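Local coordinates for flavodoxin, WrbA-like protein (Agrobacterium tumefaciens, PDB 3D7N), which probably works as an FMN-dependent NAD(P)H:quinone oxidoreductase of the WrbA family, passing electrons through a flavin bound in a flavodoxin-like fold, at the interface of chains A and B and the interface of chains A and C. Numbering follows the deposited sequence. Chains: chain A/B/C, Flavodoxin, WrbA-like protein.

Contact 1: the interface of chains A and B. Residues chain A 77, 80-81, 84, 117, 120-121; chain B 65-66.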
ATOM      1  N   ALA A  77       3.426  -2.993  18.031  1.00 50.83           N
ATOM      2  CA  ALA A  77       2.633  -1.911  17.473  1.00 50.97           C
ATOM      3  C   ALA A  77       1.212  -1.954  18.069  1.00 51.64           C
ATOM      4  O   ALA A  77       0.632  -0.899  18.477  1.00 51.28           O
ATOM      5  CB  ALA A  77       2.576  -2.025  15.921  1.00 50.12           C
ATOM      6  N   SER A  80       1.113  -0.626  21.438  1.00 52.26           N
ATOM      7  CA  SER A  80       1.160   0.832  21.503  1.00 52.55           C
ATOM      8  C   SER A  80      -0.244   1.438  21.389  1.00 52.82           C
ATOM      9  O   SER A  80      -0.385   2.653  21.386  1.00 52.78           O
ATOM     10  CB  SER A  80       2.122   1.420  20.456  1.00 52.54           C
ATOM     11  OG  SER A  80       1.554   1.448  19.142  1.00 54.34           O
ATOM     12  N   SER A  81      -1.284   0.608  21.306  1.00 53.48           N
ATOM     13  CA  SER A  81      -2.646   1.110  21.439  1.00 54.63           C
ATOM     14  C   SER A  81      -2.801   1.864  22.744  1.00 55.72           C
ATOM     15  O   SER A  81      -3.555   2.806  22.814  1.00 57.21           O
ATOM     16  CB  SER A  81      -3.683  -0.013  21.374  1.00 54.70           C
ATOM     17  OG  SER A  81      -3.508  -0.975  22.400  1.00 53.24           O
ATOM     18  N   TRP A  84      -1.410   5.242  22.453  1.00 60.14           N
ATOM     19  CA  TRP A  84      -2.266   5.841  21.419  1.00 60.36           C
ATOM     20  C   TRP A  84      -3.590   6.395  21.965  1.00 59.85           C
ATOM     21  O   TRP A  84      -4.041   7.448  21.548  1.00 58.09           O
ATOM     22  CB  TRP A  84      -2.532   4.787  20.349  1.00 61.96           C
ATOM     23  CG  TRP A  84      -3.481   5.186  19.280  1.00 62.89           C
ATOM     24  CD1 TRP A  84      -3.263   6.071  18.287  1.00 64.10           C
ATOM     25  CD2 TRP A  84      -4.801   4.682  19.094  1.00 65.44           C
ATOM     26  NE1 TRP A  84      -4.370   6.157  17.485  1.00 65.02           N
ATOM     27  CE2 TRP A  84      -5.333   5.319  17.969  1.00 65.09           C
ATOM     28  CE3 TRP A  84      -5.598   3.755  19.787  1.00 66.13           C
ATOM     29  CZ2 TRP A  84      -6.611   5.051  17.498  1.00 65.85           C
ATOM     30  CZ3 TRP A  84      -6.860   3.500  19.330  1.00 65.21           C
ATOM     31  CH2 TRP A  84      -7.366   4.153  18.196  1.00 65.18           C
ATOM     32  N   LEU A 117       1.660   3.721  11.263  1.00 49.15           N
ATOM     33  CA  LEU A 117       1.766   3.581  12.690  1.00 49.37           C
ATOM     34  C   LEU A 117       2.098   4.931  13.297  1.00 50.24           C
ATOM     35  O   LEU A 117       1.425   5.357  14.217  1.00 51.26           O
ATOM     36  CB  LEU A 117       2.839   2.552  13.032  1.00 48.49           C
ATOM     37  CG  LEU A 117       3.052   2.284  14.509  1.00 49.39           C
ATOM     38  CD1 LEU A 117       1.674   1.985  15.227  1.00 50.07           C
ATOM     39  CD2 LEU A 117       4.147   1.178  14.605  1.00 47.46           C
ATOM     40  N   GLN A 120      -1.032   7.222  12.807  1.00 51.68           N
ATOM     41  CA  GLN A 120      -2.037   6.799  13.784  1.00 52.84           C
ATOM     42  C   GLN A 120      -1.762   7.507  15.125  1.00 52.67           C
ATOM     43  O   GLN A 120      -2.692   7.898  15.847  1.00 51.82           O
ATOM     44  CB  GLN A 120      -1.852   5.293  13.958  1.00 53.74           C
ATOM     45  CG  GLN A 120      -2.948   4.582  14.586  1.00 60.84           C
ATOM     46  CD  GLN A 120      -3.723   3.724  13.625  1.00 66.02           C
ATOM     47  OE1 GLN A 120      -3.214   3.382  12.578  1.00 71.58           O
ATOM     48  NE2 GLN A 120      -5.006   3.401  13.975  1.00 72.64           N
ATOM     49  N   HIS A 121      -0.469   7.679  15.435  1.00 51.84           N
ATOM     50  CA  HIS A 121      -0.013   8.353  16.644  1.00 51.80           C
ATOM     51  C   HIS A 121       0.089   9.861  16.509  1.00 51.49           C
ATOM     52  O   HIS A 121       0.500  10.540  17.432  1.00 52.37           O
ATOM     53  CB  HIS A 121       1.352   7.777  17.050  1.00 51.94           C
ATOM     54  CG  HIS A 121       1.258   6.451  17.731  1.00 53.14           C
ATOM     55  ND1 HIS A 121       0.937   6.331  19.064  1.00 54.67           N
ATOM     56  CD2 HIS A 121       1.421   5.190  17.272  1.00 53.36           C
ATOM     57  CE1 HIS A 121       0.912   5.054  19.399  1.00 54.83           C
ATOM     58  NE2 HIS A 121       1.197   4.341  18.330  1.00 53.38           N
TER
ATOM     59  N   TYR B  65      -6.038  -3.798  13.171  1.00 49.44           N
ATOM     60  CA  TYR B  65      -5.702  -3.248  14.437  1.00 49.09           C
ATOM     61  C   TYR B  65      -4.441  -2.465  14.267  1.00 46.97           C
ATOM     62  O   TYR B  65      -3.503  -2.926  13.696  1.00 45.24           O
ATOM     63  CB  TYR B  65      -5.505  -4.377  15.415  1.00 51.86           C
ATOM     64  CG  TYR B  65      -5.532  -3.961  16.837  1.00 53.23           C
ATOM     65  CD1 TYR B  65      -6.715  -3.740  17.486  1.00 56.78           C
ATOM     66  CD2 TYR B  65      -4.375  -3.789  17.539  1.00 55.69           C
ATOM     67  CE1 TYR B  65      -6.736  -3.359  18.794  1.00 57.38           C
ATOM     68  CE2 TYR B  65      -4.385  -3.415  18.829  1.00 55.71           C
ATOM     69  CZ  TYR B  65      -5.562  -3.197  19.460  1.00 56.65           C
ATOM     70  OH  TYR B  65      -5.562  -2.817  20.761  1.00 56.51           O
HETATM   71  N   MSE B  66      -4.450  -1.256  14.773  1.00 20.00           N
HETATM   72  CA  MSE B  66      -3.385  -0.320  14.572  1.00 20.00           C
HETATM   73  C   MSE B  66      -2.907  -0.318  13.125  1.00 20.00           C
HETATM   74  O   MSE B  66      -1.751  -0.288  12.836  1.00 48.56           O
HETATM   75  CB  MSE B  66      -2.268  -0.572  15.572  1.00 20.00           C
HETATM   76  CG  MSE B  66      -2.673  -0.362  17.032  1.00 20.00           C
HETATM   77 SE   MSE B  66      -3.297   1.367  17.474  1.00 20.00          SE
HETATM   78  CE  MSE B  66      -1.786   2.333  17.028  1.00 20.00           C
TER
HETATM   79  O   HOH W   1      -3.028  -3.641  22.399  1.00 72.44           O
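B:Met66, a selenomethionine, has left-handed helical backbone torsions (phi 43°, psi 43°) and sends its side chain against A:Trp84 and its neighbours. CG stands beside its own backbone N, and bends at chi2 and chi3 fold the chain over. B:Met66 SE lies over one face of the indole, toward the rim, 4.0 Å from A:Trp84 CD2; the two side chains run past each other in opposite directions. The terminal methyl, B:Met66 CE, meets A:Gln120 CG at 3.5 Å, the chains crossing obliquely, and also touches A:Leu117 CD1 at 3.9 Å and A:His121 NE2 at 3.8 Å. Closer to the backbone, B:Met66 CG passes 3.6 Å from A:Ala77 O. A:Ser80 OG donates to A:Ala77 O over 2.6 Å, in the carbonyl plane on a lone pair, and bonds A:His121 NE2 at 3.0 Å, fixing the imidazole in the pocket wall. At the margin the hydroxyls of A:Ser81 and B:Tyr65 make a weak hydrogen bond and share water 1, 2.7 Å from A:Ser81 OG. B:Tyr65 ends strand 57-65 and B:Met66 enters the following loop; chain A builds its pocket from helices 71-79 and 81-85, the end of helix 104-120, and loop residues A:Ser80 and A:His121.

Contact 2: the interface of chains A and B. Residues chain A 66-67, 106; chain B 120.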
HETATM    1  N   MSE A  66       7.627 -12.443   5.159  1.00 20.00           N
HETATM    2  CA  MSE A  66       6.419 -12.761   4.459  1.00 20.00           C
HETATM    3  C   MSE A  66       5.649 -11.502   4.074  1.00 20.00           C
HETATM    4  O   MSE A  66       4.466 -11.418   4.195  1.00 48.56           O
HETATM    5  CB  MSE A  66       5.589 -13.749   5.263  1.00 20.00           C
HETATM    6  CG  MSE A  66       6.260 -15.107   5.474  1.00 20.00           C
HETATM    7 SE   MSE A  66       6.705 -16.060   3.902  1.00 20.00          SE
HETATM    8  CE  MSE A  66       5.009 -16.228   3.188  1.00 20.00           C
ATOM      9  N   GLY A  67       6.355 -10.502   3.604  1.00 47.99           N
ATOM     10  CA  GLY A  67       5.707  -9.362   3.021  1.00 48.55           C
ATOM     11  C   GLY A  67       5.303  -8.218   3.906  1.00 48.79           C
ATOM     12  O   GLY A  67       4.668  -7.329   3.450  1.00 48.14           O
ATOM     13  N   ASP A 106       8.795  -6.130  -1.248  1.00 69.80           N
ATOM     14  CA  ASP A 106       8.065  -6.166  -0.022  1.00 67.06           C
ATOM     15  C   ASP A 106       8.499  -5.202   1.029  1.00 63.28           C
ATOM     16  O   ASP A 106       7.734  -4.881   1.893  1.00 62.31           O
ATOM     17  CB  ASP A 106       8.202  -7.536   0.544  1.00 68.20           C
ATOM     18  CG  ASP A 106       7.545  -8.550  -0.290  1.00 72.02           C
ATOM     19  OD1 ASP A 106       8.075  -9.666  -0.304  1.00 79.00           O
ATOM     20  OD2 ASP A 106       6.510  -8.257  -0.920  1.00 69.24           O
TER
ATOM     21  N   GLN B 120       2.666 -14.269  -2.554  1.00 51.68           N
ATOM     22  CA  GLN B 120       3.907 -14.862  -2.052  1.00 52.84           C
ATOM     23  C   GLN B 120       3.824 -16.394  -2.193  1.00 52.67           C
ATOM     24  O   GLN B 120       4.818 -17.066  -2.508  1.00 51.82           O
ATOM     25  CB  GLN B 120       3.986 -14.493  -0.572  1.00 53.74           C
ATOM     26  CG  GLN B 120       5.282 -14.647   0.058  1.00 60.84           C
ATOM     27  CD  GLN B 120       5.952 -13.335   0.359  1.00 66.02           C
ATOM     28  OE1 GLN B 120       5.287 -12.322   0.429  1.00 71.58           O
ATOM     29  NE2 GLN B 120       7.313 -13.350   0.499  1.00 72.64           N
TER
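CG of B:Gln120 stands anti to the backbone N (chi1 -164°), and a bend at chi2 of 108° turns its carboxamide toward the loop of A:Met66 and A:Gly67. The partner, the selenomethionine A:Met66, folds at chi2 and chi3, which swings its terminal methyl back to the aliphatic part of the glutamine; this touch is the two-fold twin of the one the same residues make with the chains exchanged. Beyond it, the peptide joining A:Met66 to A:Gly67 lies over one face of the B:Gln120 amide. B:Gln120 OE1 is 3.8 Å from A:Met66 C, the carbonyl carbon, and equally 3.8 Å from A:Gly67 N, too long for a hydrogen bond. At the other corner of the amide, B:Gln120 NE2 stands 4.1 Å from A:Met66 CA. Off the N/O end of the amide, slightly out of its plane, A:Asp106 OD1 is nearly equidistant from B:Gln120 NE2 (3.8 Å) and B:Gln120 OE1 (3.9 Å), the carboxylate and amide planes turned 29° apart. This is proximity without bonding. B:Gln120 is the last residue of helix 104-120, and A:Asp106 lies near the start of the same helix in the partner. The loop holding A:Met66 and A:Gly67 follows a strand of the flavodoxin-like fold and corresponds to a flavin-binding loop in WrbA relatives; packing against it may help steady the FMN site.

Contact 3: the interface of chains A and C. Residues chain A 124-126, 179, 183, 186-187; chain C 124, 183, 187.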
ATOM      1  N   LEU A 124       5.168  13.137  13.047  1.00 51.30           N
ATOM      2  CA  LEU A 124       5.671  13.655  11.792  1.00 52.42           C
ATOM      3  C   LEU A 124       6.643  12.677  11.214  1.00 51.29           C
ATOM      4  O   LEU A 124       7.501  12.221  11.928  1.00 52.55           O
ATOM      5  CB  LEU A 124       6.463  14.936  11.967  1.00 52.71           C
ATOM      6  CG  LEU A 124       5.814  16.119  12.591  1.00 56.53           C
ATOM      7  CD1 LEU A 124       6.802  17.209  12.131  1.00 62.58           C
ATOM      8  CD2 LEU A 124       4.301  16.403  12.221  1.00 59.43           C
ATOM      9  N   TRP A 125       6.571  12.426   9.920  1.00 49.88           N
ATOM     10  CA  TRP A 125       7.394  11.401   9.335  1.00 49.49           C
ATOM     11  C   TRP A 125       8.564  11.985   8.597  1.00 49.23           C
ATOM     12  O   TRP A 125       8.422  12.890   7.778  1.00 50.28           O
ATOM     13  CB  TRP A 125       6.580  10.496   8.405  1.00 48.95           C
ATOM     14  CG  TRP A 125       7.438   9.378   7.876  1.00 48.80           C
ATOM     15  CD1 TRP A 125       8.175   9.386   6.724  1.00 48.83           C
ATOM     16  CD2 TRP A 125       7.721   8.146   8.520  1.00 48.04           C
ATOM     17  NE1 TRP A 125       8.898   8.251   6.617  1.00 48.13           N
ATOM     18  CE2 TRP A 125       8.638   7.455   7.701  1.00 49.29           C
ATOM     19  CE3 TRP A 125       7.300   7.558   9.713  1.00 48.55           C
ATOM     20  CZ2 TRP A 125       9.095   6.178   8.017  1.00 49.53           C
ATOM     21  CZ3 TRP A 125       7.808   6.339  10.075  1.00 47.30           C
ATOM     22  CH2 TRP A 125       8.694   5.653   9.237  1.00 49.19           C
ATOM     23  N   VAL A 126       9.736  11.470   8.910  1.00 49.97           N
ATOM     24  CA  VAL A 126      11.001  11.903   8.310  1.00 49.28           C
ATOM     25  C   VAL A 126      11.394  10.905   7.227  1.00 49.59           C
ATOM     26  O   VAL A 126      11.635   9.748   7.504  1.00 50.16           O
ATOM     27  CB  VAL A 126      12.139  11.952   9.358  1.00 49.98           C
ATOM     28  CG1 VAL A 126      13.448  12.396   8.698  1.00 48.14           C
ATOM     29  CG2 VAL A 126      11.781  12.877  10.555  1.00 45.65           C
ATOM     30  N   ARG A 179      19.678  12.371  10.456  1.00 52.34           N
ATOM     31  CA  ARG A 179      18.688  13.249   9.841  1.00 52.64           C
ATOM     32  C   ARG A 179      17.412  13.322  10.690  1.00 53.29           C
ATOM     33  O   ARG A 179      16.757  14.373  10.781  1.00 54.40           O
ATOM     34  CB  ARG A 179      18.394  12.763   8.430  1.00 52.70           C
ATOM     35  CG  ARG A 179      17.312  13.527   7.707  1.00 53.02           C
ATOM     36  CD  ARG A 179      17.064  12.898   6.379  1.00 53.09           C
ATOM     37  NE  ARG A 179      15.794  13.263   5.747  1.00 54.22           N
ATOM     38  CZ  ARG A 179      15.558  14.407   5.100  1.00 54.77           C
ATOM     39  NH1 ARG A 179      14.400  14.599   4.483  1.00 55.07           N
ATOM     40  NH2 ARG A 179      16.464  15.355   5.051  1.00 52.39           N
ATOM     41  N   VAL A 183      15.806  16.647  12.780  1.00 20.00           N
ATOM     42  CA  VAL A 183      14.467  17.166  12.730  1.00 20.00           C
ATOM     43  C   VAL A 183      13.896  17.228  14.115  1.00 20.00           C
ATOM     44  O   VAL A 183      13.181  18.125  14.434  1.00 57.42           O
ATOM     45  CB  VAL A 183      13.576  16.307  11.876  1.00 20.00           C
ATOM     46  CG1 VAL A 183      12.192  16.813  11.911  1.00 20.00           C
ATOM     47  CG2 VAL A 183      14.061  16.303  10.501  1.00 20.00           C
ATOM     48  N   GLN A 186      14.921  20.389  15.841  1.00 73.99           N
ATOM     49  CA  GLN A 186      14.277  21.581  15.320  1.00 77.39           C
ATOM     50  C   GLN A 186      12.821  21.686  15.747  1.00 79.21           C
ATOM     51  O   GLN A 186      12.206  22.732  15.664  1.00 79.68           O
ATOM     52  CB  GLN A 186      14.338  21.558  13.803  1.00 77.20           C
ATOM     53  CG  GLN A 186      14.057  22.913  13.191  1.00 79.04           C
ATOM     54  CD  GLN A 186      14.244  22.905  11.692  1.00 80.12           C
ATOM     55  OE1 GLN A 186      14.419  21.819  11.072  1.00 82.42           O
ATOM     56  NE2 GLN A 186      14.199  24.112  11.078  1.00 81.59           N
ATOM     57  N   HIS A 187      12.292  20.593  16.245  1.00 82.00           N
ATOM     58  CA  HIS A 187      10.881  20.360  16.180  1.00 84.48           C
ATOM     59  C   HIS A 187      10.479  19.562  17.423  1.00 85.54           C
ATOM     60  O   HIS A 187       9.871  18.486  17.328  1.00 85.57           O
ATOM     61  CB  HIS A 187      10.599  19.589  14.871  1.00 85.43           C
ATOM     62  CG  HIS A 187       9.170  19.582  14.498  1.00 87.35           C
ATOM     63  ND1 HIS A 187       8.230  18.890  15.234  1.00 91.11           N
ATOM     64  CD2 HIS A 187       8.497  20.227  13.520  1.00 90.00           C
ATOM     65  CE1 HIS A 187       7.032  19.094  14.717  1.00 92.58           C
ATOM     66  NE2 HIS A 187       7.165  19.908  13.679  1.00 93.75           N
TER
ATOM     67  N   LEU C 124       9.121  16.211   4.847  1.00 51.30           N
ATOM     68  CA  LEU C 124       8.617  15.691   6.100  1.00 52.42           C
ATOM     69  C   LEU C 124       7.126  15.603   6.028  1.00 51.29           C
ATOM     70  O   LEU C 124       6.508  16.553   5.615  1.00 52.55           O
ATOM     71  CB  LEU C 124       8.898  16.615   7.269  1.00 52.71           C
ATOM     72  CG  LEU C 124      10.302  16.982   7.591  1.00 56.53           C
ATOM     73  CD1 LEU C 124      10.096  17.497   9.029  1.00 62.58           C
ATOM     74  CD2 LEU C 124      11.405  15.855   7.447  1.00 59.43           C
ATOM     75  N   VAL C 183       3.644  23.302  11.577  1.00 20.00           N
ATOM     76  CA  VAL C 183       4.884  22.580  11.502  1.00 20.00           C
ATOM     77  C   VAL C 183       5.836  23.299  10.594  1.00 20.00           C
ATOM     78  O   VAL C 183       7.000  23.326  10.839  1.00 57.42           O
ATOM     79  CB  VAL C 183       4.678  21.184  10.982  1.00 20.00           C
ATOM     80  CG1 VAL C 183       5.973  20.496  10.837  1.00 20.00           C
ATOM     81  CG2 VAL C 183       3.826  20.435  11.898  1.00 20.00           C
ATOM     82  N   HIS C 187       9.790  24.761  11.407  1.00 82.00           N
ATOM     83  CA  HIS C 187      10.620  23.801  10.744  1.00 84.48           C
ATOM     84  C   HIS C 187      10.879  24.305   9.323  1.00 85.54           C
ATOM     85  O   HIS C 187      10.622  23.604   8.335  1.00 85.57           O
ATOM     86  CB  HIS C 187       9.869  22.450  10.761  1.00 85.43           C
ATOM     87  CG  HIS C 187      10.735  21.301  10.429  1.00 87.35           C
ATOM     88  ND1 HIS C 187      11.251  21.122   9.161  1.00 91.11           N
ATOM     89  CD2 HIS C 187      11.239  20.309  11.196  1.00 90.00           C
ATOM     90  CE1 HIS C 187      12.029  20.055   9.152  1.00 92.58           C
ATOM     91  NE2 HIS C 187      12.044  19.546  10.376  1.00 93.75           N
TER
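C:His187 crosses A:His187 at about a right angle, near the two-fold axis of a largely apolar interface between identical chains, probably one of the contacts joining the tetramer expected for a WrbA-like protein. From CB outward, C:His187 CB lies at the edge of the partner ring, in its plane, 3.8 Å from A:His187 CD2. C:His187 CG, the ring atom bonded to CB, is anti to the backbone N (chi1 -165°) and stands 4.0 Å from A:His187 CD2. C:His187 CD2 then meets A:His187 CD2 at 3.6 Å, the rings set edge to face with their planes 60° apart. A:Gln186 OE1, the carboxamide oxygen, sits 3.3 Å above the plane of the C:His187 ring, over its centre, the amide tilted 31° from the imidazole. C:Leu124 CD1 of the ring's own chain covers the opposite face toward its rim. NE2, at the far end, is directed at A:Val183, whose CB lies at the ring's edge, in plane; the very short approach of CG1 is doubtful. Beside the histidine pair, A:Leu124 and C:Val183 reach toward each other tip to tip, A:Leu124 CD1 to C:Val183 CG1 at 3.6 Å, and symmetry repeats this. Short strands 124-126 run antiparallel across the boundary, A:Val126 bridging to C:Leu124, and helices 167-186 contribute their C-terminal ends. Beside the bridge, the methyl C:Leu124 CD2 rests 4.1 Å from A:Val126 CA.

Contacts 1 and 2 belong to one two-fold A–B interface, their C-alpha centres about 22 Å apart; each uses the loop at residue 66 of one chain and the end of helix 104-120 of the other, with the roles exchanged. Contact 3 lies about 20 Å from contact 1 and 30 Å from contact 2, between C-alpha centres, on a different two-fold surface. In chain A, strand 124-126 of contact 3 follows soon after the helix end used in contact 1, so neighbouring segments face two partners. Two such interfaces suit the deposited four-chain assembly, and WrbA proteins are typically tetramers.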